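Local coordinates for bartonella effector protein (Bep) substrate of VirB T4SS (Bartonella clarridgeiae, PDB 4YK2) that is a Bartonella effector, a substrate of the VirB type IV secretion system, represented here by its BID domain, which probably serves in its translocation into host cells, at residues A[37-41]-A[112-116]. Residues are numbered along the deposited sequence; the frame is centred on the assembly and turned at random.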
ATOM      1  N   GLN A  37       1.510  -4.631  -7.599  1.00 23.13           N
ATOM      2  CA  GLN A  37       1.114  -4.140  -6.275  1.00 26.20           C
ATOM      3  C   GLN A  37       1.306  -2.636  -6.175  1.00 26.81           C
ATOM      4  O   GLN A  37       0.472  -1.943  -5.588  1.00 27.31           O
ATOM      5  CB  GLN A  37       1.892  -4.847  -5.168  1.00 24.75           C
ATOM      6  CG  GLN A  37       1.520  -6.336  -5.053  1.00 29.53           C
ATOM      7  CD  GLN A  37       0.021  -6.550  -5.009  1.00 30.80           C
ATOM      8  OE1 GLN A  37      -0.697  -5.845  -4.293  1.00 32.61           O
ATOM      9  NE2 GLN A  37      -0.464  -7.525  -5.772  1.00 30.59           N
ATOM     10  N   GLU A  38       2.400  -2.129  -6.743  1.00 24.81           N
ATOM     11  CA  GLU A  38       2.641  -0.692  -6.730  1.00 27.98           C
ATOM     12  C   GLU A  38       1.488   0.035  -7.405  1.00 25.73           C
ATOM     13  O   GLU A  38       1.042   1.069  -6.935  1.00 22.17           O
ATOM     14  CB  GLU A  38       3.956  -0.333  -7.425  1.00 27.90           C
ATOM     15  CG  GLU A  38       5.201  -0.783  -6.697  1.00 33.50           C
ATOM     16  CD  GLU A  38       6.467  -0.400  -7.450  1.00 41.41           C
ATOM     17  OE1 GLU A  38       6.407  -0.299  -8.690  1.00 46.70           O
ATOM     18  OE2 GLU A  38       7.514  -0.198  -6.810  1.00 44.83           O
ATOM     19  N   LYS A  39       1.010  -0.515  -8.510  1.00 25.29           N
ATOM     20  CA  LYS A  39      -0.109   0.077  -9.228  1.00 22.68           C
ATOM     21  C   LYS A  39      -1.387   0.067  -8.379  1.00 23.30           C
ATOM     22  O   LYS A  39      -2.098   1.066  -8.298  1.00 26.27           O
ATOM     23  CB  LYS A  39      -0.333  -0.676 -10.546  1.00 27.54           C
ATOM     24  CG  LYS A  39      -1.451  -0.135 -11.432  1.00 33.87           C
ATOM     25  CD  LYS A  39      -1.565  -1.001 -12.705  1.00 44.26           C
ATOM     26  CE  LYS A  39      -2.524  -0.410 -13.734  1.00 54.42           C
ATOM     27  NZ  LYS A  39      -2.423  -1.100 -15.057  1.00 64.18           N
ATOM     28  N   GLU A  40      -1.691  -1.069  -7.763  1.00 28.13           N
ATOM     29  CA  GLU A  40      -2.889  -1.163  -6.939  1.00 29.37           C
ATOM     30  C   GLU A  40      -2.777  -0.273  -5.691  1.00 26.91           C
ATOM     31  O   GLU A  40      -3.772   0.312  -5.255  1.00 25.33           O
ATOM     32  CB  GLU A  40      -3.156  -2.619  -6.544  1.00 33.23           C
ATOM     33  CG  GLU A  40      -4.398  -2.848  -5.678  1.00 30.91           C
ATOM     34  CD  GLU A  40      -5.719  -2.620  -6.415  1.00 37.76           C
ATOM     35  OE1 GLU A  40      -5.716  -2.106  -7.551  1.00 39.36           O
ATOM     36  OE2 GLU A  40      -6.779  -2.957  -5.850  1.00 38.58           O
ATOM     37  N   ILE A  41      -1.575  -0.162  -5.124  1.00 21.41           N
ATOM     38  CA  ILE A  41      -1.367   0.749  -3.988  1.00 23.87           C
ATOM     39  C   ILE A  41      -1.642   2.207  -4.392  1.00 25.28           C
ATOM     40  O   ILE A  41      -2.247   2.971  -3.627  1.00 20.99           O
ATOM     41  CB  ILE A  41       0.045   0.576  -3.396  1.00 20.64           C
ATOM     42  CG1 ILE A  41       0.142  -0.796  -2.700  1.00 20.32           C
ATOM     43  CG2 ILE A  41       0.350   1.701  -2.388  1.00 19.39           C
ATOM     44  CD1 ILE A  41       1.556  -1.178  -2.267  1.00 21.83           C
ATOM     45  N   ALA A 112      -2.604  -4.859  -0.018  1.00 24.54           N
ATOM     46  CA  ALA A 112      -1.732  -4.632  -1.163  1.00 25.38           C
ATOM     47  C   ALA A 112      -0.315  -4.308  -0.698  1.00 28.90           C
ATOM     48  O   ALA A 112       0.659  -4.709  -1.329  1.00 28.02           O
ATOM     49  CB  ALA A 112      -2.276  -3.527  -2.036  1.00 25.62           C
ATOM     50  N   ILE A 113      -0.204  -3.608   0.426  1.00 27.17           N
ATOM     51  CA  ILE A 113       1.102  -3.301   0.995  1.00 23.55           C
ATOM     52  C   ILE A 113       1.774  -4.576   1.509  1.00 22.91           C
ATOM     53  O   ILE A 113       2.980  -4.756   1.333  1.00 28.09           O
ATOM     54  CB  ILE A 113       0.977  -2.228   2.101  1.00 23.14           C
ATOM     55  CG1 ILE A 113       0.645  -0.873   1.472  1.00 20.38           C
ATOM     56  CG2 ILE A 113       2.266  -2.129   2.923  1.00 24.22           C
ATOM     57  CD1 ILE A 113       0.230   0.193   2.501  1.00 20.65           C
ATOM     58  N   HIS A 114       1.004  -5.475   2.117  1.00 25.75           N
ATOM     59  CA  HIS A 114       1.556  -6.761   2.560  1.00 25.80           C
ATOM     60  C   HIS A 114       2.035  -7.589   1.358  1.00 29.79           C
ATOM     61  O   HIS A 114       3.102  -8.207   1.414  1.00 26.90           O
ATOM     62  CB  HIS A 114       0.532  -7.565   3.366  1.00 32.01           C
ATOM     63  CG  HIS A 114       0.486  -7.212   4.822  1.00 48.22           C
ATOM     64  ND1 HIS A 114       1.471  -7.585   5.713  1.00 53.40           N
ATOM     65  CD2 HIS A 114      -0.440  -6.535   5.548  1.00 47.71           C
ATOM     66  CE1 HIS A 114       1.164  -7.136   6.920  1.00 50.61           C
ATOM     67  NE2 HIS A 114       0.005  -6.502   6.848  1.00 39.29           N
ATOM     68  N   LYS A 115       1.259  -7.597   0.278  1.00 25.57           N
ATOM     69  CA  LYS A 115       1.664  -8.311  -0.943  1.00 27.88           C
ATOM     70  C   LYS A 115       2.924  -7.712  -1.564  1.00 31.08           C
ATOM     71  O   LYS A 115       3.815  -8.441  -1.992  1.00 28.61           O
ATOM     72  CB  LYS A 115       0.534  -8.314  -1.968  1.00 27.39           C
ATOM     73  CG  LYS A 115      -0.618  -9.230  -1.596  1.00 33.68           C
ATOM     74  CD  LYS A 115      -1.663  -9.275  -2.691  1.00 36.87           C
ATOM     75  CE  LYS A 115      -2.871 -10.093  -2.238  1.00 48.29           C
ATOM     76  NZ  LYS A 115      -4.074  -9.825  -3.072  1.00 50.77           N
ATOM     77  N   TYR A 116       2.988  -6.382  -1.610  1.00 26.58           N
ATOM     78  CA  TYR A 116       4.174  -5.674  -2.074  1.00 24.08           C
ATOM     79  C   TYR A 116       5.399  -6.074  -1.250  1.00 25.77           C
ATOM     80  O   TYR A 116       6.440  -6.453  -1.801  1.00 25.87           O
ATOM     81  CB  TYR A 116       3.930  -4.156  -2.003  1.00 20.42           C
ATOM     82  CG  TYR A 116       5.151  -3.309  -2.264  1.00 24.66           C
ATOM     83  CD1 TYR A 116       5.557  -3.020  -3.563  1.00 25.88           C
ATOM     84  CD2 TYR A 116       5.885  -2.775  -1.212  1.00 27.64           C
ATOM     85  CE1 TYR A 116       6.666  -2.246  -3.799  1.00 26.66           C
ATOM     86  CE2 TYR A 116       6.996  -1.999  -1.439  1.00 26.37           C
ATOM     87  CZ  TYR A 116       7.378  -1.733  -2.736  1.00 27.72           C
ATOM     88  OH  TYR A 116       8.483  -0.953  -2.959  1.00 31.89           O
TER
HETATM   89  O   HOH W   1      -2.977  -8.994  -5.977  1.00 53.37           O
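Ala112 meets Ile41 where helix 106-123 runs beside helix 21-49: the methyl CB of Ala112 lies 3.7 Å from CG1 of Ile41, and a side chain this small leaves room for the isoleucine to reach past it. CB of Ala112 also touches the amide oxygen of Gln37, whose OE1 sits 3.6 Å away. Next along the helix, Ile113 directs its CB away from helix 21-49, yet its CG1 still meets Ile41 CD1 at 3.9 Å; farther in, Ile113 packs on Leu76 and Ile62, so a branched apolar residue suits this interior position. Lys115 stands at the exposed side, where a long chain can lay its carbons obliquely across the Gln37 amide, with CB 3.6 Å from Gln37 CD, and still send its ammonium end to a water that accepts from both Lys115 NZ and Gln37 NE2. A bend at chi2 (-49°) turns the glutamine amide along helix 106-123 toward this bridge. Tyr116, with CG anti to its N (chi1 171°), offers CB to Ile41 CD1 and carries its ring on to Glu38, whose CG lies 3.6 Å from Tyr116 CE1; Gln37 CB comes to the ring edge. Glu38's methylene stem thus lies against the ring, which also packs on His63. With axes 9.1 Å apart and 158° between their directions, the helices pack as a near-antiparallel pair within the four-helix bundle of the BID domain.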